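Local coordinates for protein VP1 (Polyomavirus HPyV7, PDB 4PCH) that probably serves as the major coat protein of the virus, assembling as jelly-roll pentamers that build the T=7 icosahedral capsid and attach it to host cells, at residues 102-105 / 106-109; 154-157 / 158-161; 210-213 / 214-218. All coordinates share one frame; numbering follows the deposited sequence.

Contact 1 of 3, residues 102-105 / 106-109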
loop_
_atom_site.group_PDB
_atom_site.type_symbol
_atom_site.label_atom_id
_atom_site.label_comp_id
_atom_site.label_asym_id
_atom_site.label_seq_id
_atom_site.Cartn_x
_atom_site.Cartn_y
_atom_site.Cartn_z
ATOM N N GLY B 102 -22.871 14.723 -1.831
ATOM C CA GLY B 102 -23.114 15.770 -0.829
ATOM C C GLY B 102 -21.854 16.501 -0.425
ATOM O O GLY B 102 -20.761 16.274 -0.974
ATOM N N TYR B 103 -21.979 17.372 0.566
ATOM C CA TYR B 103 -20.846 18.190 0.975
ATOM C C TYR B 103 -20.726 18.225 2.483
ATOM O O TYR B 103 -21.696 18.012 3.195
ATOM C CB TYR B 103 -20.960 19.607 0.413
ATOM C CG TYR B 103 -22.163 20.380 0.844
ATOM C CD1 TYR B 103 -22.145 21.168 2.011
ATOM C CD2 TYR B 103 -23.318 20.405 0.076
ATOM C CE1 TYR B 103 -23.251 21.884 2.397
ATOM C CE2 TYR B 103 -24.426 21.146 0.454
ATOM C CZ TYR B 103 -24.391 21.881 1.613
ATOM O OH TYR B 103 -25.492 22.611 1.987
ATOM N N GLN B 104 -19.510 18.484 2.949
ATOM C CA GLN B 104 -19.208 18.504 4.364
ATOM C C GLN B 104 -18.835 19.939 4.682
ATOM O O GLN B 104 -17.780 20.445 4.218
ATOM C CB GLN B 104 -18.034 17.577 4.672
ATOM C CG GLN B 104 -17.596 17.602 6.122
ATOM C CD GLN B 104 -16.405 16.681 6.380
ATOM O OE1 GLN B 104 -15.554 16.492 5.511
ATOM N NE2 GLN B 104 -16.303 16.178 7.594
ATOM N N ARG B 105 -19.670 20.588 5.470
ATOM C CA ARG B 105 -19.420 21.990 5.834
ATOM C C ARG B 105 -18.094 22.204 6.538
ATOM O O ARG B 105 -17.376 23.167 6.240
ATOM C CB ARG B 105 -20.547 22.540 6.698
ATOM C CG ARG B 105 -21.808 22.790 5.911
ATOM C CD ARG B 105 -22.765 23.646 6.705
ATOM N NE ARG B 105 -23.972 23.866 5.922
ATOM C CZ ARG B 105 -25.155 23.287 6.126
ATOM N NH1 ARG B 105 -26.165 23.606 5.328
ATOM N NH2 ARG B 105 -25.363 22.433 7.133
ATOM N N ALA B 106 -17.766 21.310 7.465
ATOM C CA ALA B 106 -16.565 21.467 8.318
ATOM C C ALA B 106 -15.233 21.598 7.539
ATOM O O ALA B 106 -14.266 22.233 8.008
ATOM C CB ALA B 106 -16.466 20.274 9.275
ATOM N N ASN B 107 -15.172 20.966 6.380
ATOM C CA ASN B 107 -13.977 20.969 5.530
ATOM C C ASN B 107 -14.282 21.808 4.261
ATOM O O ASN B 107 -13.500 21.792 3.318
ATOM C CB ASN B 107 -13.570 19.530 5.144
ATOM C CG ASN B 107 -12.671 18.846 6.185
ATOM O OD1 ASN B 107 -11.662 19.399 6.651
ATOM N ND2 ASN B 107 -13.034 17.635 6.547
ATOM N N GLY B 108 -15.428 22.499 4.212
ATOM C CA GLY B 108 -15.844 23.280 3.037
ATOM C C GLY B 108 -15.631 22.603 1.679
ATOM O O GLY B 108 -15.213 23.254 0.706
ATOM N N THR B 109 -15.918 21.321 1.603
ATOM C CA THR B 109 -15.735 20.615 0.324
ATOM C C THR B 109 -16.687 19.458 0.153
ATOM O O THR B 109 -17.519 19.172 1.019
ATOM C CB THR B 109 -14.240 20.238 0.080
ATOM O OG1 THR B 109 -13.992 19.925 -1.322
ATOM C CG2 THR B 109 -13.832 19.048 0.933
#

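Contact 2 of 3, residues 154-157 / 158-161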
loop_
_atom_site.group_PDB
_atom_site.type_symbol
_atom_site.label_atom_id
_atom_site.label_comp_id
_atom_site.label_asym_id
_atom_site.label_seq_id
_atom_site.Cartn_x
_atom_site.Cartn_y
_atom_site.Cartn_z
ATOM N N VAL B 154 -19.188 -16.607 16.836
ATOM C CA VAL B 154 -17.935 -17.241 16.430
ATOM C C VAL B 154 -18.246 -18.341 15.433
ATOM O O VAL B 154 -19.333 -18.947 15.460
ATOM C CB VAL B 154 -17.140 -17.830 17.604
ATOM C CG1 VAL B 154 -16.588 -16.695 18.473
ATOM C CG2 VAL B 154 -17.971 -18.779 18.433
ATOM N N ALA B 155 -17.243 -18.651 14.634
ATOM C CA ALA B 155 -17.344 -19.638 13.566
ATOM C C ALA B 155 -17.094 -21.044 14.061
ATOM O O ALA B 155 -16.245 -21.791 13.518
ATOM C CB ALA B 155 -16.389 -19.254 12.447
ATOM N N SER B 156 -17.875 -21.430 15.070
ATOM C CA SER B 156 -17.808 -22.733 15.683
ATOM C C SER B 156 -18.459 -23.799 14.801
ATOM O O SER B 156 -19.108 -23.483 13.804
ATOM C CB SER B 156 -18.529 -22.720 17.023
ATOM O OG SER B 156 -19.903 -22.498 16.817
ATOM N N LEU B 157 -18.276 -25.054 15.210
ATOM C CA LEU B 157 -18.901 -26.176 14.529
ATOM C C LEU B 157 -20.418 -26.042 14.529
ATOM O O LEU B 157 -21.071 -26.546 13.629
ATOM C CB LEU B 157 -18.503 -27.494 15.194
ATOM C CG LEU B 157 -17.046 -27.948 15.052
ATOM C CD1 LEU B 157 -16.798 -29.176 15.919
ATOM C CD2 LEU B 157 -16.707 -28.236 13.595
ATOM N N GLN B 158 -20.953 -25.362 15.542
ATOM C CA GLN B 158 -22.382 -25.143 15.734
ATOM C C GLN B 158 -22.986 -23.928 15.017
ATOM O O GLN B 158 -24.212 -23.796 14.978
ATOM C CB GLN B 158 -22.661 -24.950 17.232
ATOM C CG GLN B 158 -22.474 -26.201 18.080
ATOM C CD GLN B 158 -21.027 -26.475 18.447
ATOM O OE1 GLN B 158 -20.195 -25.563 18.518
ATOM N NE2 GLN B 158 -20.721 -27.739 18.694
ATOM N N ALA B 159 -22.161 -23.010 14.507
ATOM C CA ALA B 159 -22.676 -21.811 13.844
ATOM C C ALA B 159 -23.497 -22.250 12.634
ATOM O O ALA B 159 -23.142 -23.213 11.961
ATOM C CB ALA B 159 -21.541 -20.922 13.388
ATOM N N LEU B 160 -24.582 -21.537 12.368
ATOM C CA LEU B 160 -25.481 -21.893 11.260
ATOM C C LEU B 160 -24.734 -21.876 9.922
ATOM O O LEU B 160 -23.985 -20.946 9.621
ATOM C CB LEU B 160 -26.630 -20.896 11.221
ATOM C CG LEU B 160 -27.739 -20.993 10.176
ATOM C CD1 LEU B 160 -28.389 -22.360 10.207
ATOM C CD2 LEU B 160 -28.748 -19.866 10.444
ATOM N N ARG B 161 -24.985 -22.906 9.112
ATOM C CA ARG B 161 -24.422 -22.986 7.776
ATOM C C ARG B 161 -25.537 -23.069 6.758
ATOM O O ARG B 161 -26.533 -23.755 6.976
ATOM C CB ARG B 161 -23.488 -24.174 7.669
ATOM C CG ARG B 161 -22.165 -23.838 8.305
ATOM C CD ARG B 161 -21.280 -25.035 8.472
ATOM N NE ARG B 161 -19.898 -24.593 8.585
ATOM C CZ ARG B 161 -19.337 -24.206 9.728
ATOM N NH1 ARG B 161 -20.052 -24.196 10.854
ATOM N NH2 ARG B 161 -18.067 -23.832 9.747
HETATM O O HOH W 1 -22.535 -25.909 11.760
#

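Contact 3 of 3, residues 210-213 / 214-218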
loop_
_atom_site.group_PDB
_atom_site.type_symbol
_atom_site.label_atom_id
_atom_site.label_comp_id
_atom_site.label_asym_id
_atom_site.label_seq_id
_atom_site.Cartn_x
_atom_site.Cartn_y
_atom_site.Cartn_z
ATOM N N LEU B 210 -8.264 -20.280 -11.842
ATOM C CA LEU B 210 -9.148 -20.991 -10.938
ATOM C C LEU B 210 -8.680 -22.413 -10.682
ATOM O O LEU B 210 -9.358 -23.190 -10.010
ATOM C CB LEU B 210 -10.549 -21.014 -11.534
ATOM C CG LEU B 210 -11.271 -19.690 -11.749
ATOM C CD1 LEU B 210 -12.563 -19.877 -12.509
ATOM C CD2 LEU B 210 -11.557 -18.957 -10.428
ATOM N N ILE B 211 -7.513 -22.777 -11.191
ATOM C CA ILE B 211 -7.038 -24.145 -11.042
ATOM C C ILE B 211 -6.350 -24.404 -9.690
ATOM O O ILE B 211 -5.646 -23.527 -9.163
ATOM C CB ILE B 211 -6.078 -24.577 -12.179
ATOM C CG1 ILE B 211 -4.876 -23.642 -12.312
ATOM C CG2 ILE B 211 -6.821 -24.679 -13.498
ATOM C CD1 ILE B 211 -3.785 -24.212 -13.164
ATOM N N ASP B 212 -6.540 -25.616 -9.163
ATOM C CA ASP B 212 -5.944 -26.015 -7.889
ATOM C C ASP B 212 -4.536 -26.537 -8.114
ATOM O O ASP B 212 -4.020 -26.452 -9.235
ATOM C CB ASP B 212 -6.845 -27.029 -7.165
ATOM C CG ASP B 212 -6.941 -28.365 -7.866
ATOM O OD1 ASP B 212 -6.083 -28.742 -8.685
ATOM O OD2 ASP B 212 -7.882 -29.102 -7.542
ATOM N N GLU B 213 -3.904 -27.104 -7.078
ATOM C CA GLU B 213 -2.520 -27.573 -7.214
ATOM C C GLU B 213 -2.358 -28.787 -8.127
ATOM O O GLU B 213 -1.240 -29.109 -8.505
ATOM C CB GLU B 213 -1.875 -27.859 -5.849
ATOM C CG GLU B 213 -2.300 -29.167 -5.198
ATOM C CD GLU B 213 -3.515 -29.028 -4.301
ATOM O OE1 GLU B 213 -4.276 -28.041 -4.451
ATOM O OE2 GLU B 213 -3.700 -29.917 -3.441
ATOM N N ASN B 214 -3.467 -29.455 -8.472
ATOM C CA ASN B 214 -3.448 -30.521 -9.474
ATOM C C ASN B 214 -3.832 -30.095 -10.902
ATOM O O ASN B 214 -4.004 -30.945 -11.769
ATOM C CB ASN B 214 -4.380 -31.640 -9.011
ATOM C CG ASN B 214 -4.027 -32.143 -7.627
ATOM O OD1 ASN B 214 -4.893 -32.340 -6.780
ATOM N ND2 ASN B 214 -2.743 -32.321 -7.387
ATOM N N GLY B 215 -3.968 -28.798 -11.145
ATOM C CA GLY B 215 -4.346 -28.300 -12.464
ATOM C C GLY B 215 -5.857 -28.286 -12.732
ATOM O O GLY B 215 -6.263 -28.027 -13.859
ATOM N N VAL B 216 -6.676 -28.548 -11.711
ATOM C CA VAL B 216 -8.136 -28.697 -11.891
ATOM C C VAL B 216 -8.920 -27.467 -11.440
ATOM O O VAL B 216 -8.766 -26.960 -10.313
ATOM C CB VAL B 216 -8.683 -29.951 -11.153
ATOM C CG1 VAL B 216 -10.161 -30.173 -11.464
ATOM C CG2 VAL B 216 -7.873 -31.197 -11.505
ATOM N N GLY B 217 -9.764 -26.974 -12.336
ATOM C CA GLY B 217 -10.598 -25.825 -12.065
ATOM C C GLY B 217 -11.909 -26.217 -11.428
ATOM O O GLY B 217 -12.034 -27.287 -10.861
ATOM N N ILE B 218 -12.899 -25.353 -11.575
ATOM C CA ILE B 218 -14.220 -25.569 -11.033
ATOM C C ILE B 218 -14.961 -26.529 -11.971
ATOM O O ILE B 218 -15.021 -26.298 -13.168
ATOM C CB ILE B 218 -15.013 -24.261 -10.972
ATOM C CG1 ILE B 218 -14.349 -23.235 -10.043
ATOM C CG2 ILE B 218 -16.451 -24.533 -10.550
ATOM C CD1 ILE B 218 -14.035 -23.755 -8.664
HETATM O O HOH W 2 -7.831 -31.837 -7.584
#

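Contact 1 of 3, residues 102-105 / 106-109
Gln104 and Thr109 face each other as an antiparallel hydrogen-bonded pair across a tight hairpin, Gln104 N giving a nearly straight bond to Thr109 O at 2.9 Å. The return bond, Thr109 N to Gln104 O, is weak at 3.3 Å, and Asn107 N adds a second weak bond to the same carbonyl. Gly108 N bonds instead to Arg105 O (2.9 Å). Gly108 and Thr109 both lie opposite Gln104, a G1 beta bulge with the glycine at positive phi, joining the two short strands 103-104 and 109-110. Beside the turn the side chains of Gln104 and Asn107 run alongside each other. With CG anti to the backbone N (chi1 176°) and the chain extended, Gln104 sets OE1 3.0 Å from Asn107 ND2. The oxygen lies in the Asn107 amide plane, but the donor stands 61° out of the Gln104 carbonyl plane, the two amides being turned 76° apart. Gln104 NE2 and Asn107 OD1 each hydrogen-bond to glycerol, probably from the crystallisation liquor. Arg105 instead reaches Tyr248 through NH2, and Thr109 OG1 pairs with Arg252 of a neighbouring subunit.

Contact 2 of 3, residues 154-157 / 158-161
Ser156 lies beside the bent side chain of Gln158, its CB 3.6 Å from Gln158 OE1, while OG sits over the backbone of the turn. That turn is type I, from Ser156 to Ala159, in the long loop between strands 141-142 and 161-163; just ahead of it Ala155 is the centre of an inverse gamma turn, closed by Ser156 N on Val154 O. Ser156 OG lies between its own backbone N and carbonyl carbon (chi1 66°), which brings it near the amides of the turn; Gln158 N makes a weak bond to it.

Ser156 O accepts two bonds. Ala159 N closes the turn on it at 3.2 Å. In one of its two modelled conformers, Arg161 NH1 also reaches this oxygen, with only a 16° tilt from the carbonyl plane. The acceptor sits at the guanidinium edge, in the guanidinium plane, and the N-H...O angle of 167° makes this bond nearly straight. With CG beside the backbone N and the chain extended to NE, Arg161 reaches back to the turn, and its NE forms a salt bridge with Asp177, so the one group ties the turn to a second loop. The Ala159 methyl touches the oxygens of both Val154 and Ser156, each 3.6 Å from its CB, and also packs on Ile131 of strand 129-132. Val154, Ala155 and Ser156 pack against Pro29, Leu93 and Leu28 of a neighbouring subunit, which places this stretch at an interface of the pentamer. A water bridges turn and arginine, donating to Leu157 O at a distance so short that its detail is doubtful. It also donates to Ala159 O at 2.8 Å, and in the same conformer accepts from Arg161 NH1 at 3.1 Å.

Contact 3 of 3, residues 210-213 / 214-218
The Asp212 carboxylate is gripped from both faces at one oxygen: Asn214 N reaches OD1 from one side of the plane at 2.7 Å, and Val216 N from the opposite side at 3.1 Å. The first of these makes an Asx turn, its N-H...O bent to 134°. At the other oxygen a water donates to Asp212 OD2 and also to Asn214 OD1, linking carboxylate and amide. The neighbouring flat pair, the Glu213 carboxylate and the Asn214 amide, lie side by side with their planes 42° apart. With CG set between the backbone N and the carbonyl carbon (chi1 67°), the Asp212 side chain turns in over the loop and runs alongside Val216.

Asp212 to Gly215 form a type I beta turn, closed by Gly215 N on Asp212 O at 3.0 Å. It lies at the break in strand 208-219, beside strand 79-93. Next to it, Asp212 N bonds Val216 O at 2.8 Å; CA-H...O contacts run from Ile211 CA to Val216 O and from Gly217 CA to Leu210 O. Ile211 CG2 rests 3.4 Å from Gly215 O, and Gly217 N bonds to the Glu84 carboxylate. Two amides on OD1 would be expected to stabilise the negative charge of Asp212, and with the turn's own bonds they probably help hold its shape.

How the contacts relate
The three contacts follow one another along the chain without overlap, all in the VP1 jelly-roll domain, and each is a short turn, far from the others. Contact 1 closes the small two-stranded hairpin of 103-104 and 109-110, contact 2 sits in the loop ahead of strand 161-163, and contact 3 interrupts strand 208-219 of the large antiparallel sheet. Their centres lie about 44 Å (1 to 2), 50 Å (1 to 3) and 28 Å (2 to 3) apart, with contacts 1 and 3 on opposite sides of the chain's centre. Contacts 1 and 2 also meet neighbouring subunits, so these two turns lie at subunit interfaces of the pentamer.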